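PDB 3BB7: interpain A, which probably acts as a cysteine-type peptidase of the C10 family, here as a fragment of its proenzyme. Local coordinates for residues L7-H11 and T12-F16; I62-A65 and V66-N69; Y161-A164 and N165-D168; Y174-A177 and E178-V182. The protein carries 1 engineered substitution. All coordinates share one frame; numbering follows the deposited sequence.

Contact 1 of 4, residues L7-H11 and T12-F16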
loop_
_atom_site.group_PDB
_atom_site.type_symbol
_atom_site.label_atom_id
_atom_site.label_comp_id
_atom_site.label_asym_id
_atom_site.label_seq_id
_atom_site.Cartn_x
_atom_site.Cartn_y
_atom_site.Cartn_z
ATOM N N LEU A 7 -3.344 -23.897 6.453
ATOM C CA LEU A 7 -3.270 -23.053 7.645
ATOM C C LEU A 7 -4.624 -22.447 8.003
ATOM O O LEU A 7 -5.020 -22.416 9.175
ATOM C CB LEU A 7 -2.240 -21.934 7.437
ATOM C CG LEU A 7 -0.795 -22.399 7.255
ATOM C CD1 LEU A 7 0.155 -21.231 6.987
ATOM C CD2 LEU A 7 -0.362 -23.197 8.489
ATOM N N LYS A 8 -5.324 -21.972 6.979
ATOM C CA LYS A 8 -6.587 -21.272 7.139
ATOM C C LYS A 8 -7.457 -21.531 5.917
ATOM O O LYS A 8 -6.955 -21.610 4.798
ATOM C CB LYS A 8 -6.342 -19.770 7.283
ATOM C CG LYS A 8 -7.481 -19.075 8.001
ATOM C CD LYS A 8 -7.062 -17.719 8.539
ATOM C CE LYS A 8 -7.972 -17.288 9.694
ATOM N NZ LYS A 8 -7.698 -18.074 10.943
ATOM N N GLN A 9 -8.763 -21.646 6.131
ATOM C CA GLN A 9 -9.668 -21.957 5.039
ATOM C C GLN A 9 -10.978 -21.180 5.125
ATOM O O GLN A 9 -11.571 -21.068 6.195
ATOM C CB GLN A 9 -9.947 -23.465 5.018
ATOM C CG GLN A 9 -10.797 -23.926 3.841
ATOM C CD GLN A 9 -10.862 -25.432 3.704
ATOM O OE1 GLN A 9 -11.218 -26.148 4.644
ATOM N NE2 GLN A 9 -10.529 -25.923 2.516
ATOM N N THR A 10 -11.411 -20.630 3.996
ATOM C CA THR A 10 -12.775 -20.100 3.866
ATOM C C THR A 10 -13.446 -20.853 2.714
ATOM O O THR A 10 -12.858 -21.791 2.156
ATOM C CB THR A 10 -12.802 -18.573 3.601
ATOM O OG1 THR A 10 -12.327 -18.303 2.278
ATOM C CG2 THR A 10 -11.936 -17.816 4.616
ATOM N N HIS A 11 -14.660 -20.446 2.342
ATOM C CA HIS A 11 -15.357 -21.097 1.224
ATOM C C HIS A 11 -14.793 -20.734 -0.145
ATOM O O HIS A 11 -15.082 -21.414 -1.139
ATOM C CB HIS A 11 -16.861 -20.823 1.265
ATOM C CG HIS A 11 -17.533 -21.348 2.498
ATOM N ND1 HIS A 11 -16.947 -22.289 3.319
ATOM C CD2 HIS A 11 -18.750 -21.088 3.033
ATOM C CE1 HIS A 11 -17.764 -22.568 4.319
ATOM N NE2 HIS A 11 -18.863 -21.848 4.172
ATOM N N THR A 12 -13.959 -19.692 -0.198
ATOM C CA THR A 12 -13.432 -19.204 -1.478
ATOM C C THR A 12 -11.922 -19.318 -1.631
ATOM O O THR A 12 -11.424 -19.343 -2.755
ATOM C CB THR A 12 -13.783 -17.733 -1.722
ATOM O OG1 THR A 12 -13.372 -16.970 -0.586
ATOM C CG2 THR A 12 -15.292 -17.542 -1.920
ATOM N N TYR A 13 -11.198 -19.358 -0.517
ATOM C CA TYR A 13 -9.735 -19.467 -0.576
ATOM C C TYR A 13 -9.185 -20.216 0.618
ATOM O O TYR A 13 -9.832 -20.299 1.666
ATOM C CB TYR A 13 -9.044 -18.097 -0.679
ATOM C CG TYR A 13 -9.247 -17.205 0.529
ATOM C CD1 TYR A 13 -8.507 -17.396 1.710
ATOM C CD2 TYR A 13 -10.207 -16.179 0.512
ATOM C CE1 TYR A 13 -8.719 -16.606 2.836
ATOM C CE2 TYR A 13 -10.415 -15.369 1.638
ATOM C CZ TYR A 13 -9.670 -15.593 2.799
ATOM O OH TYR A 13 -9.895 -14.798 3.900
ATOM N N THR A 14 -7.971 -20.738 0.444
ATOM C CA THR A 14 -7.276 -21.487 1.483
ATOM C C THR A 14 -5.856 -20.936 1.507
ATOM O O THR A 14 -5.254 -20.695 0.440
ATOM C CB THR A 14 -7.244 -22.994 1.143
ATOM O OG1 THR A 14 -8.590 -23.474 0.984
ATOM C CG2 THR A 14 -6.591 -23.815 2.250
ATOM N N VAL A 15 -5.348 -20.684 2.712
ATOM C CA VAL A 15 -3.956 -20.280 2.882
ATOM C C VAL A 15 -3.192 -21.570 3.172
ATOM O O VAL A 15 -3.511 -22.311 4.119
ATOM C CB VAL A 15 -3.805 -19.249 4.029
ATOM C CG1 VAL A 15 -2.353 -18.999 4.345
ATOM C CG2 VAL A 15 -4.523 -17.947 3.661
ATOM N N PHE A 16 -2.191 -21.861 2.349
ATOM C CA PHE A 16 -1.394 -23.058 2.563
ATOM C C PHE A 16 0.044 -22.659 2.854
ATOM O O PHE A 16 0.624 -21.889 2.091
ATOM C CB PHE A 16 -1.341 -23.900 1.292
ATOM C CG PHE A 16 -2.569 -24.739 1.025
ATOM C CD1 PHE A 16 -3.500 -24.333 0.080
ATOM C CD2 PHE A 16 -2.751 -25.974 1.642
ATOM C CE1 PHE A 16 -4.623 -25.120 -0.214
ATOM C CE2 PHE A 16 -3.884 -26.761 1.348
ATOM C CZ PHE A 16 -4.808 -26.329 0.427
#
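T10 covers one face of the Y13 ring. Its OG1 sits 3.4 Å above the ring plane, over the centre. CG2 reaches the same ring in a CH-pi contact, with T10 CG2 4.1 Å from the Y13 centroid. Y13 CG lies between its own backbone N and carbonyl carbon (chi1 64°). That torsion brings the ring back against T10. The F16 ring carries T14 CG2 over one face, displaced toward the rim.

T10 OG1 also works as an acceptor for the turn. T12 N donates to it over 3.3 Å, and Y13 N over 3.2 Å. One hydroxyl oxygen thus gathers two consecutive amides. The turn is closed by T10 N, which bonds to Y13 O at 2.8 Å, nearly straight at 171°.

Beyond the turn the strands run antiparallel. Q9 and T14 form a non-hydrogen-bonded pair with their side chains alongside each other. Q9 NE2 makes a weak bond to T14 OG1 at 3.5 Å. V15 N donates to K8 O at 2.8 Å. V15 O takes L7 N and, more weakly, K8 N, so two residues face one: a classic beta bulge.

This is the first hairpin of the chain, in the part related to the Spi protease inhibitor family. T12 OG1 bonds to D59 of helix 49-68, and K8 NZ forms a salt bridge with E45. Y13 packs on L55 of the same helix and on V25. Strand 4-9 is at the outer edge of the sheet. Strand 14-18 lies between it and strand 23-26, with T14 and F16 bonded to I26 and A24.

Contact 2 of 4, residues I62-A65 and V66-N69. Unlike the reference sequence in segment 66-69: S68 (reference Asn).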
loop_
_atom_site.group_PDB
_atom_site.type_symbol
_atom_site.label_atom_id
_atom_site.label_comp_id
_atom_site.label_asym_id
_atom_site.label_seq_id
_atom_site.Cartn_x
_atom_site.Cartn_y
_atom_site.Cartn_z
ATOM N N ILE A 62 -14.677 -13.706 -6.417
ATOM C CA ILE A 62 -14.887 -15.098 -6.687
ATOM C C ILE A 62 -16.389 -15.440 -6.562
ATOM O O ILE A 62 -16.964 -16.121 -7.441
ATOM C CB ILE A 62 -13.998 -16.022 -5.799
ATOM C CG1 ILE A 62 -12.521 -15.821 -6.166
ATOM C CG2 ILE A 62 -14.393 -17.497 -5.991
ATOM C CD1 ILE A 62 -11.519 -16.577 -5.301
ATOM N N THR A 63 -17.033 -14.986 -5.488
ATOM C CA THR A 63 -18.452 -15.274 -5.344
ATOM C C THR A 63 -19.270 -14.624 -6.473
ATOM O O THR A 63 -20.193 -15.239 -7.010
ATOM C CB THR A 63 -18.983 -14.921 -3.950
ATOM O OG1 THR A 63 -18.874 -13.527 -3.723
ATOM C CG2 THR A 63 -18.180 -15.665 -2.884
ATOM N N ASN A 64 -18.892 -13.416 -6.882
ATOM C CA ASN A 64 -19.629 -12.783 -7.957
ATOM C C ASN A 64 -19.421 -13.504 -9.301
ATOM O O ASN A 64 -20.363 -13.670 -10.076
ATOM C CB ASN A 64 -19.168 -11.327 -8.111
ATOM C CG ASN A 64 -19.850 -10.603 -9.279
ATOM O OD1 ASN A 64 -19.277 -10.477 -10.371
ATOM N ND2 ASN A 64 -21.069 -10.124 -9.049
ATOM N N ALA A 65 -18.192 -13.962 -9.548
ATOM C CA ALA A 65 -17.905 -14.741 -10.752
ATOM C C ALA A 65 -18.740 -15.988 -10.828
ATOM O O ALA A 65 -19.301 -16.327 -11.875
ATOM C CB ALA A 65 -16.441 -15.112 -10.794
ATOM N N VAL A 66 -18.805 -16.707 -9.717
ATOM C CA VAL A 66 -19.583 -17.934 -9.662
ATOM C C VAL A 66 -21.081 -17.645 -9.880
ATOM O O VAL A 66 -21.736 -18.359 -10.653
ATOM C CB VAL A 66 -19.327 -18.678 -8.312
ATOM C CG1 VAL A 66 -20.334 -19.766 -8.044
ATOM C CG2 VAL A 66 -17.868 -19.168 -8.242
ATOM N N LYS A 67 -21.598 -16.590 -9.236
ATOM C CA LYS A 67 -23.024 -16.233 -9.356
ATOM C C LYS A 67 -23.385 -15.893 -10.799
ATOM O O LYS A 67 -24.464 -16.280 -11.281
ATOM C CB LYS A 67 -23.321 -15.023 -8.478
ATOM C CG LYS A 67 -24.719 -14.415 -8.718
ATOM C CD LYS A 67 -25.234 -13.548 -7.565
ATOM C CE LYS A 67 -24.395 -12.355 -7.258
ATOM N NZ LYS A 67 -25.010 -11.607 -6.077
ATOM N N SER A 68 -22.489 -15.155 -11.456
ATOM C CA SER A 68 -22.712 -14.655 -12.818
ATOM C C SER A 68 -22.191 -15.647 -13.873
ATOM O O SER A 68 -22.390 -15.448 -15.092
ATOM C CB SER A 68 -22.087 -13.266 -12.990
ATOM O OG SER A 68 -22.760 -12.260 -12.193
ATOM N N ASN A 69 -21.577 -16.739 -13.412
ATOM C CA ASN A 69 -21.028 -17.785 -14.286
ATOM C C ASN A 69 -20.080 -17.210 -15.335
ATOM O O ASN A 69 -20.122 -17.586 -16.516
ATOM C CB ASN A 69 -22.157 -18.556 -14.968
ATOM C CG ASN A 69 -21.759 -19.956 -15.336
ATOM O OD1 ASN A 69 -21.131 -20.678 -14.548
ATOM N ND2 ASN A 69 -22.156 -20.375 -16.541
#
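V66 CG1 stands anti to the backbone N (chi1 166°), which swings CG2 back along the helix toward I62. V66 CG2 lies 3.3 Å from I62 O, so the branch rests alongside the previous turn. S68 has OG anti to its carbonyl carbon (chi1 -67°). S68 CB meets N64 O at 3.4 Å. S68 is Asn in the reference sequence. K67 touches the preceding turn with CB, 3.5 Å from T63 O, and the rest of its chain leads away.

Three backbone bonds run four residues back. V66 N donates to I62 O at 3.0 Å, K67 N to T63 O at 3.0 Å and S68 N to N64 O at 2.9 Å. T63 OG1 bonds back to the carbonyls of D59 and E60, one turn earlier. I62 and A65 are buried, A65 against L72.

The regular pattern stops at N69, whose phi is positive (53°). N69 N makes a weak bond to V66 O at 3.2 Å. The amide that follows N69 turns back to A65 O. This is a Schellman motif, with N69 as the C-prime residue ending helix 49-68.

Contact 3 of 4, residues Y161-A164 and N165-D168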
loop_
_atom_site.group_PDB
_atom_site.type_symbol
_atom_site.label_atom_id
_atom_site.label_comp_id
_atom_site.label_asym_id
_atom_site.label_seq_id
_atom_site.Cartn_x
_atom_site.Cartn_y
_atom_site.Cartn_z
ATOM N N TYR A 161 14.834 16.195 4.298
ATOM C CA TYR A 161 14.564 14.796 4.672
ATOM C C TYR A 161 15.863 14.017 4.824
ATOM O O TYR A 161 16.774 14.108 3.998
ATOM C CB TYR A 161 13.561 14.131 3.705
ATOM C CG TYR A 161 12.272 14.893 3.752
ATOM C CD1 TYR A 161 11.940 15.783 2.748
ATOM C CD2 TYR A 161 11.409 14.786 4.861
ATOM C CE1 TYR A 161 10.787 16.573 2.842
ATOM C CE2 TYR A 161 10.258 15.540 4.950
ATOM C CZ TYR A 161 9.951 16.457 3.939
ATOM O OH TYR A 161 8.817 17.265 4.058
ATOM N N ASP A 162 15.983 13.280 5.914
ATOM C CA ASP A 162 17.261 12.649 6.262
ATOM C C ASP A 162 17.353 11.258 5.631
ATOM O O ASP A 162 17.338 10.232 6.328
ATOM C CB ASP A 162 17.416 12.618 7.772
ATOM C CG ASP A 162 18.819 12.201 8.224
ATOM O OD1 ASP A 162 18.990 12.054 9.453
ATOM O OD2 ASP A 162 19.750 12.039 7.388
ATOM N N TRP A 163 17.432 11.231 4.300
ATOM C CA TRP A 163 17.431 9.961 3.553
ATOM C C TRP A 163 18.504 8.973 4.002
ATOM O O TRP A 163 18.267 7.770 4.029
ATOM C CB TRP A 163 17.566 10.210 2.044
ATOM C CG TRP A 163 16.499 11.136 1.523
ATOM C CD1 TRP A 163 16.658 12.405 1.056
ATOM C CD2 TRP A 163 15.084 10.895 1.539
ATOM N NE1 TRP A 163 15.453 12.931 0.673
ATOM C CE2 TRP A 163 14.457 12.035 0.994
ATOM C CE3 TRP A 163 14.289 9.807 1.922
ATOM C CZ2 TRP A 163 13.059 12.120 0.827
ATOM C CZ3 TRP A 163 12.896 9.895 1.775
ATOM C CH2 TRP A 163 12.289 11.056 1.253
ATOM N N ALA A 164 19.671 9.489 4.376
ATOM C CA ALA A 164 20.792 8.606 4.770
ATOM C C ALA A 164 20.514 7.844 6.064
ATOM O O ALA A 164 21.207 6.846 6.313
ATOM C CB ALA A 164 22.105 9.411 4.891
ATOM N N ASN A 165 19.531 8.291 6.865
ATOM C CA ASN A 165 19.181 7.628 8.132
ATOM C C ASN A 165 17.861 6.861 8.067
ATOM O O ASN A 165 17.327 6.437 9.113
ATOM C CB ASN A 165 19.168 8.645 9.292
ATOM C CG ASN A 165 20.525 8.812 9.945
ATOM O OD1 ASN A 165 21.260 7.834 10.170
ATOM N ND2 ASN A 165 20.877 10.056 10.245
ATOM N N MET A 166 17.349 6.640 6.854
ATOM C CA MET A 166 16.152 5.801 6.688
ATOM C C MET A 166 16.542 4.331 6.579
ATOM O O MET A 166 16.953 3.862 5.533
ATOM C CB MET A 166 15.355 6.201 5.440
ATOM C CG MET A 166 15.072 7.641 5.304
ATOM S SD MET A 166 13.711 8.140 6.327
ATOM C CE MET A 166 13.580 9.896 5.850
ATOM N N LYS A 167 16.374 3.603 7.666
ATOM C CA LYS A 167 16.693 2.191 7.714
ATOM C C LYS A 167 15.635 1.383 6.972
ATOM O O LYS A 167 14.461 1.768 6.945
ATOM C CB LYS A 167 16.779 1.785 9.196
ATOM C CG LYS A 167 17.402 0.484 9.530
ATOM C CD LYS A 167 17.767 0.445 11.037
ATOM C CE LYS A 167 18.735 -0.677 11.344
ATOM N NZ LYS A 167 19.481 -1.202 10.176
ATOM N N ASP A 168 16.040 0.237 6.409
ATOM C CA ASP A 168 15.088 -0.628 5.717
ATOM C C ASP A 168 14.090 -1.216 6.720
ATOM O O ASP A 168 12.911 -1.286 6.433
ATOM C CB ASP A 168 15.801 -1.760 4.989
ATOM C CG ASP A 168 16.382 -1.322 3.675
ATOM O OD1 ASP A 168 15.994 -0.236 3.154
ATOM O OD2 ASP A 168 17.228 -2.092 3.159
HETATM O O HOH W 1 19.182 4.864 4.224
#
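The side-chain hydrogen bond of this contact joins N165 ND2 to D162 OD1 at 2.9 Å. It is nearly straight, at 171°. The oxygen is met on its syn side, with the donor lifted 30° from the carboxylate plane. D162 OD1 lies in the amide plane of N165, while the two flat groups stand almost perpendicular. D162 has CG anti to the backbone N, which sends the carboxylate across to N165.

Two backbone bonds close successive, overlapping turns. N165 N donates to D162 O at 3.0 Å, and M166 N to W163 O at 3.2 Å. Both donors sit above the carbonyl plane and use no lone-pair direction. Each spans three residues, in keeping with the short 3-10 segment at W163 and A164. Just before it, D162 is the centre of an inverse gamma turn, in which W163 N makes a weak bond to Y161 O. One water donates to W163 O and to M166 O, bridging the two carbonyls.

Van der Waals contact falls mainly to W163 and M166. The methionine chain bends at chi2 (-79°), bringing M166 CE to 4.0 Å from W163 CE3, obliquely to the ring. M166 CG also packs against the carbonyl oxygen W163 O at 3.4 Å. One face of the W163 indole carries Y161 CB, 3.4 Å above it and toward the rim. W163 NE1 bonds to P131 O, and the ring packs on L125 of helix 116-128 and L185 of helix 176-192. M166 is buried and also touches W94.

Contact 4 of 4, residues Y174-A177 and E178-V182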
loop_
_atom_site.group_PDB
_atom_site.type_symbol
_atom_site.label_atom_id
_atom_site.label_comp_id
_atom_site.label_asym_id
_atom_site.label_seq_id
_atom_site.Cartn_x
_atom_site.Cartn_y
_atom_site.Cartn_z
ATOM N N TYR A 174 17.721 0.077 16.148
ATOM C CA TYR A 174 17.864 1.335 15.391
ATOM C C TYR A 174 18.275 2.459 16.344
ATOM O O TYR A 174 18.065 2.344 17.555
ATOM C CB TYR A 174 16.549 1.702 14.700
ATOM C CG TYR A 174 15.321 1.797 15.598
ATOM C CD1 TYR A 174 15.039 2.966 16.293
ATOM C CD2 TYR A 174 14.419 0.716 15.714
ATOM C CE1 TYR A 174 13.894 3.054 17.107
ATOM C CE2 TYR A 174 13.284 0.795 16.518
ATOM C CZ TYR A 174 13.033 1.959 17.203
ATOM O OH TYR A 174 11.906 2.075 17.995
ATOM N N THR A 175 18.843 3.530 15.788
ATOM C CA THR A 175 19.296 4.682 16.546
ATOM C C THR A 175 18.194 5.732 16.608
ATOM O O THR A 175 17.260 5.714 15.800
ATOM C CB THR A 175 20.509 5.376 15.906
ATOM O OG1 THR A 175 20.099 5.990 14.669
ATOM C CG2 THR A 175 21.680 4.403 15.655
ATOM N N GLU A 176 18.336 6.685 17.516
ATOM C CA GLU A 176 17.350 7.761 17.587
ATOM C C GLU A 176 17.322 8.571 16.303
ATOM O O GLU A 176 16.244 8.963 15.865
ATOM C CB GLU A 176 17.615 8.690 18.762
ATOM C CG GLU A 176 16.484 9.692 18.966
ATOM C CD GLU A 176 16.590 10.463 20.243
ATOM O OE1 GLU A 176 15.826 10.135 21.184
ATOM O OE2 GLU A 176 17.442 11.365 20.317
ATOM N N ALA A 177 18.488 8.820 15.702
ATOM C CA ALA A 177 18.505 9.576 14.441
ATOM C C ALA A 177 17.781 8.816 13.316
ATOM O O ALA A 177 17.083 9.415 12.492
ATOM C CB ALA A 177 19.930 9.924 14.020
ATOM N N GLU A 178 17.920 7.496 13.291
ATOM C CA GLU A 178 17.191 6.699 12.302
ATOM C C GLU A 178 15.672 6.737 12.567
ATOM O O GLU A 178 14.878 6.848 11.635
ATOM C CB GLU A 178 17.706 5.267 12.338
ATOM C CG GLU A 178 19.081 5.137 11.706
ATOM C CD GLU A 178 19.814 3.849 12.036
ATOM O OE1 GLU A 178 20.766 3.536 11.293
ATOM O OE2 GLU A 178 19.467 3.147 13.008
ATOM N N ALA A 179 15.274 6.648 13.840
ATOM C CA ALA A 179 13.862 6.749 14.215
ATOM C C ALA A 179 13.316 8.107 13.830
ATOM O O ALA A 179 12.244 8.193 13.238
ATOM C CB ALA A 179 13.718 6.528 15.683
ATOM N N ASN A 180 14.035 9.175 14.162
ATOM C CA ASN A 180 13.553 10.511 13.814
ATOM C C ASN A 180 13.456 10.763 12.301
ATOM O O ASN A 180 12.568 11.474 11.821
ATOM C CB ASN A 180 14.426 11.542 14.499
ATOM C CG ASN A 180 14.121 11.638 15.984
ATOM O OD1 ASN A 180 13.012 11.308 16.414
ATOM N ND2 ASN A 180 15.074 12.104 16.754
ATOM N N ALA A 181 14.402 10.202 11.552
ATOM C CA ALA A 181 14.400 10.359 10.104
ATOM C C ALA A 181 13.112 9.848 9.534
ATOM O O ALA A 181 12.442 10.560 8.793
ATOM C CB ALA A 181 15.565 9.634 9.486
ATOM N N VAL A 182 12.769 8.596 9.860
ATOM C CA VAL A 182 11.571 8.021 9.292
ATOM C C VAL A 182 10.296 8.629 9.899
ATOM O O VAL A 182 9.297 8.781 9.171
ATOM C CB VAL A 182 11.574 6.459 9.341
ATOM C CG1 VAL A 182 11.369 5.914 10.762
ATOM C CG2 VAL A 182 10.517 5.905 8.418
#
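E176 O receives the shortest hydrogen bond across this contact, from N180 N at 2.8 Å and nearly straight. It belongs to the first turn of helix 176-192, which begins with a capping box made by T175 and E178.

T175 is the N-cap. T175 OG1, set between the backbone N and the carbonyl carbon (chi1 68°), accepts from E178 N at 3.0 Å. In return T175 N donates to E178 OE2 at 2.9 Å, at 165°. That carboxylate oxygen is met on its anti side, somewhat out of plane. E178 has CG beside its own backbone N (chi1 -74°) and an extended chain beyond it, so the carboxylate reaches back over the threonine. E178 CG passes T175 OG1 at 3.2 Å, a close fit between the two side chains. The carboxylate of E178 lies at the N-terminal end of the helix, where the helix dipole would probably favour its negative charge.

The regular helix bonds follow. A179 N donates to T175 O at 2.9 Å, and A181 N to A177 O. E176 CG lies near N180 ND2. Both side chains also approach K102: E176 as a long, weak ion pair, and N180 OD1 through a weak hydrogen bond. E178 O takes a bond from Y170 OH.

Y174 precedes the cap and folds its side chain back on the helix, where its ring also meets Y170 edge-to-face. Y174 CE1 rests 3.8 Å from A179 CB, with the methyl lying obliquely to the ring.

The four contacts form two pairs. Contacts 1 and 2 belong to the N-terminal part and touch directly: T12 CG2 of the hairpin meets T63 CG2 of the helix end at 3.6 Å, with centres about 18 Å apart. Contacts 3 and 4 both fall in the C10 peptidase part, with centres about 8 Å apart. There M166 CE comes within 3.2 Å of A181 O, and N165 O lies 3.7 Å from A181 CB. The pairs are far apart: the centres of contacts 2 and 3 are about 46 Å apart, on opposite sides of the chain's centre. All four lie away from the predicted active-site positions, A116 (engineered) and H267.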